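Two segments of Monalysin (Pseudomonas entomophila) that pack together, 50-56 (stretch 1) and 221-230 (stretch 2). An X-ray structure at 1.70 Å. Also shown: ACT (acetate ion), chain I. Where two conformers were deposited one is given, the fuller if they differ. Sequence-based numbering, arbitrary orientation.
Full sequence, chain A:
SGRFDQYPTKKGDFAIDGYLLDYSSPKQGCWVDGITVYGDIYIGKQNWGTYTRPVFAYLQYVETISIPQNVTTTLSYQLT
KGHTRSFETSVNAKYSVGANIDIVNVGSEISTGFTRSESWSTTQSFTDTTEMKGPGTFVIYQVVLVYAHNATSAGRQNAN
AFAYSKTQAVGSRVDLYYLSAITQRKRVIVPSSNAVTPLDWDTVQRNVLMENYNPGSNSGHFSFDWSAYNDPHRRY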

# COMPACT_ATOMS: atom_id res chain seq x y z
N THR A 50 -17.61 2.18 -2.79
CA THR A 50 -16.34 1.66 -3.29
C THR A 50 -15.98 0.28 -2.80
O THR A 50 -16.05 0.01 -1.60
CB THR A 50 -15.23 2.66 -2.93
OG1 THR A 50 -15.60 3.98 -3.34
CG2 THR A 50 -13.85 2.28 -3.47
N TYR A 51 -15.51 -0.58 -3.72
CA TYR A 51 -14.98 -1.90 -3.36
C TYR A 51 -13.49 -1.68 -3.12
O TYR A 51 -12.83 -1.02 -3.94
CB TYR A 51 -15.17 -2.93 -4.49
CG TYR A 51 -16.60 -3.33 -4.76
CD1 TYR A 51 -17.39 -2.62 -5.67
CD2 TYR A 51 -17.17 -4.43 -4.12
CE1 TYR A 51 -18.71 -2.99 -5.93
CE2 TYR A 51 -18.50 -4.79 -4.35
CZ TYR A 51 -19.26 -4.08 -5.26
OH TYR A 51 -20.56 -4.46 -5.50
N THR A 52 -12.95 -2.21 -2.01
CA THR A 52 -11.52 -2.07 -1.71
C THR A 52 -10.95 -3.42 -1.34
O THR A 52 -11.58 -4.16 -0.61
CB THR A 52 -11.32 -1.08 -0.53
OG1 THR A 52 -11.73 0.21 -0.95
CG2 THR A 52 -9.87 -1.02 -0.03
N ARG A 53 -9.72 -3.72 -1.79
CA ARG A 53 -9.03 -4.92 -1.33
C ARG A 53 -7.54 -4.64 -1.28
O ARG A 53 -7.05 -3.85 -2.10
CB ARG A 53 -9.34 -6.17 -2.21
CG ARG A 53 -8.89 -6.04 -3.68
CD ARG A 53 -8.64 -7.42 -4.29
NE ARG A 53 -7.44 -8.03 -3.69
CZ ARG A 53 -7.07 -9.31 -3.83
NH1 ARG A 53 -7.80 -10.14 -4.57
NH2 ARG A 53 -5.98 -9.75 -3.24
N PRO A 54 -6.79 -5.28 -0.36
CA PRO A 54 -5.32 -5.11 -0.39
C PRO A 54 -4.80 -5.85 -1.61
O PRO A 54 -5.36 -6.89 -1.98
CB PRO A 54 -4.82 -5.83 0.90
CG PRO A 54 -6.06 -6.25 1.66
CD PRO A 54 -7.20 -6.28 0.66
N VAL A 55 -3.73 -5.35 -2.24
CA VAL A 55 -3.18 -6.04 -3.42
C VAL A 55 -1.67 -6.23 -3.38
O VAL A 55 -1.15 -7.10 -4.08
CB VAL A 55 -3.61 -5.39 -4.77
CG1 VAL A 55 -5.11 -5.62 -5.05
CG2 VAL A 55 -3.24 -3.89 -4.83
N PHE A 56 -0.96 -5.34 -2.67
CA PHE A 56 0.50 -5.40 -2.70
C PHE A 56 1.08 -4.81 -1.44
O PHE A 56 0.42 -4.04 -0.74
CB PHE A 56 1.00 -4.61 -3.94
CG PHE A 56 2.34 -5.08 -4.48
CD1 PHE A 56 2.43 -6.21 -5.29
CD2 PHE A 56 3.50 -4.36 -4.21
CE1 PHE A 56 3.66 -6.64 -5.78
CE2 PHE A 56 4.73 -4.78 -4.72
CZ PHE A 56 4.81 -5.92 -5.49
C ACT I . -22.16 -12.66 -4.95
O ACT I . -21.93 -13.86 -5.20
OXT ACT I . -22.57 -12.22 -3.86
CH3 ACT I . -21.91 -11.60 -6.06
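Stretch 2 (221-230) HFSFDWSAYN

Residues 50-56 form part of a β-strand that extends beyond the stretch in both directions. Residues 221-230 are less regular: F222 to D225 run as an extended loop, F222, S223 and F224 having backbone angles in the β region, and the chain then tightens into a short 3-10 segment at 226-228. The two stretches run antiparallel, as the register shows. The CA atoms of V55 and F222 are 7.1 Å apart, those of R53 and F224 7.0 Å, and those of Y51 and W226 7.5 Å. Stretch 2 thus keeps a nearly constant spacing as it passes back along the strand, but no hydrogen bond joins the two backbones. The contact is made instead through side chains, and together the two stretches bury 493 Å².

The alternation of the strand decides which of its residues take part. Y51, R53 and V55 direct their CA-to-CB bonds toward stretch 2, whereas that of T52 points away and T50 and P54 make no contact.

At the V55 end the packing is apolar. V55 CG1 lies 3.5 Å from the centroid of the F222 ring and only 7° off the ring normal, a CH-π contact in which the methyl sits squarely over the face; its nearest ring atom is F222 CD1, at 3.6 Å from V55 CG1.

R53 supplies the polar link. Its NH1 donates a hydrogen bond to the backbone carbonyl of S223 (R53 NH1 to S223 O, 2.9 Å, 155°), the oxygen lying near the guanidinium plane, while F222 CB covers one face of the group at 3.9 Å from R53 NH1. Water 1 adds a second bridge, accepting from both R53 NH1 (2.9 Å) and S223 N (3.0 Å), so that the carbonyl of S223 is bound directly, and its amide through the water, to the same arginine nitrogen. The guanidinium is also held from its own strand, since R53 NE and R53 NH2 donate to P54 O at 2.9 and 3.2 Å. Nearer the backbone, R53 CG packs 4.0 Å from F224 CD2. The F224 side chain leaves its backbone sideways, but its end comes nearer to the strand and also meets Y51, with Y51 CB 4.0 Å from F224 CD2.

Y51 has the largest covered area of any residue here, 145 Å². W226 turns the edge of its six-membered ring toward one face of the tyrosine, with centroids 4.8 Å apart and planes at 79°; the closest side-chain atoms are Y51 CD1 and W226 CZ3, at 3.7 Å. A228 CB lies at the edge of the Y51 ring, 4.3 Å from Y51 CD2, and Y51 OH reaches to 3.3 Å from Y229 CB. The turn that brings these residues around the tyrosine is braced internally: A228 N bonds to D225 O at 3.2 Å, and D225 OD1 accepts from S227 N at 3.2 Å and from S227 OG at 2.7 Å.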

# COMPACT_ATOMS: atom_id res chain seq x y z
N HIS A 221 -3.36 -10.41 -11.98
CA HIS A 221 -2.73 -10.93 -10.79
C HIS A 221 -3.64 -10.92 -9.55
O HIS A 221 -3.29 -11.48 -8.52
CB HIS A 221 -1.41 -10.20 -10.54
CG HIS A 221 -0.34 -11.11 -10.05
ND1 HIS A 221 -0.40 -11.69 -8.80
CD2 HIS A 221 0.80 -11.52 -10.67
CE1 HIS A 221 0.69 -12.43 -8.69
NE2 HIS A 221 1.44 -12.36 -9.79
N PHE A 222 -4.80 -10.26 -9.65
CA PHE A 222 -5.80 -10.22 -8.57
C PHE A 222 -7.16 -9.95 -9.18
O PHE A 222 -7.26 -9.44 -10.31
CB PHE A 222 -5.48 -9.13 -7.51
CG PHE A 222 -5.59 -7.70 -7.99
CD1 PHE A 222 -6.79 -7.00 -7.89
CD2 PHE A 222 -4.47 -7.03 -8.49
CE1 PHE A 222 -6.89 -5.67 -8.30
CE2 PHE A 222 -4.57 -5.69 -8.90
CZ PHE A 222 -5.78 -5.02 -8.82
N SER A 223 -8.20 -10.25 -8.39
CA SER A 223 -9.59 -10.01 -8.76
C SER A 223 -10.32 -9.43 -7.56
O SER A 223 -10.03 -9.81 -6.42
CB SER A 223 -10.29 -11.31 -9.18
OG SER A 223 -9.70 -11.90 -10.33
N PHE A 224 -11.28 -8.55 -7.81
CA PHE A 224 -12.12 -8.05 -6.73
C PHE A 224 -13.17 -9.12 -6.45
O PHE A 224 -13.64 -9.81 -7.38
CB PHE A 224 -12.85 -6.79 -7.13
CG PHE A 224 -12.00 -5.54 -7.11
CD1 PHE A 224 -11.28 -5.16 -8.23
CD2 PHE A 224 -11.93 -4.75 -5.97
CE1 PHE A 224 -10.52 -3.99 -8.23
CE2 PHE A 224 -11.16 -3.58 -5.96
CZ PHE A 224 -10.46 -3.21 -7.10
N ASP A 225 -13.57 -9.22 -5.18
CA ASP A 225 -14.64 -10.13 -4.78
C ASP A 225 -15.93 -9.29 -4.60
O ASP A 225 -16.15 -8.70 -3.54
CB ASP A 225 -14.25 -10.90 -3.52
CG ASP A 225 -15.38 -11.72 -2.92
OD1 ASP A 225 -16.36 -12.05 -3.67
OD2 ASP A 225 -15.33 -11.99 -1.70
N TRP A 226 -16.79 -9.25 -5.65
CA TRP A 226 -18.01 -8.43 -5.62
C TRP A 226 -19.04 -8.86 -4.56
O TRP A 226 -19.92 -8.06 -4.24
CB TRP A 226 -18.67 -8.35 -7.00
CG TRP A 226 -17.72 -8.08 -8.13
CD1 TRP A 226 -17.56 -8.84 -9.25
CD2 TRP A 226 -16.87 -6.93 -8.30
NE1 TRP A 226 -16.67 -8.25 -10.11
CE2 TRP A 226 -16.21 -7.09 -9.54
CE3 TRP A 226 -16.57 -5.81 -7.50
CZ2 TRP A 226 -15.26 -6.16 -10.01
CZ3 TRP A 226 -15.65 -4.88 -7.98
CH2 TRP A 226 -15.02 -5.05 -9.23
N SER A 227 -18.91 -10.08 -4.01
CA SER A 227 -19.81 -10.56 -2.95
C SER A 227 -19.72 -9.71 -1.68
O SER A 227 -20.62 -9.80 -0.84
CB SER A 227 -19.56 -12.03 -2.64
OG SER A 227 -18.36 -12.23 -1.91
N ALA A 228 -18.67 -8.84 -1.55
CA ALA A 228 -18.56 -7.90 -0.43
C ALA A 228 -19.86 -7.08 -0.32
O ALA A 228 -20.32 -6.82 0.80
CB ALA A 228 -17.38 -6.94 -0.66
N TYR A 229 -20.47 -6.68 -1.47
CA TYR A 229 -21.70 -5.88 -1.43
C TYR A 229 -22.83 -6.58 -0.65
O TYR A 229 -23.60 -5.91 0.03
CB TYR A 229 -22.20 -5.54 -2.85
CG TYR A 229 -23.19 -4.40 -2.87
CD1 TYR A 229 -24.55 -4.62 -2.67
CD2 TYR A 229 -22.78 -3.09 -3.15
CE1 TYR A 229 -25.47 -3.58 -2.69
CE2 TYR A 229 -23.70 -2.04 -3.19
CZ TYR A 229 -25.04 -2.29 -2.96
OH TYR A 229 -25.96 -1.26 -3.01
N ASN A 230 -22.94 -7.90 -0.79
CA ASN A 230 -23.97 -8.77 -0.23
C ASN A 230 -23.61 -9.40 1.13
O ASN A 230 -24.34 -10.26 1.63
CB ASN A 230 -24.31 -9.85 -1.25
CG ASN A 230 -24.71 -9.28 -2.60
OD1 ASN A 230 -25.49 -8.33 -2.71
ND2 ASN A 230 -24.08 -9.75 -3.65
O HOH W 1 -7.52 -12.42 -6.40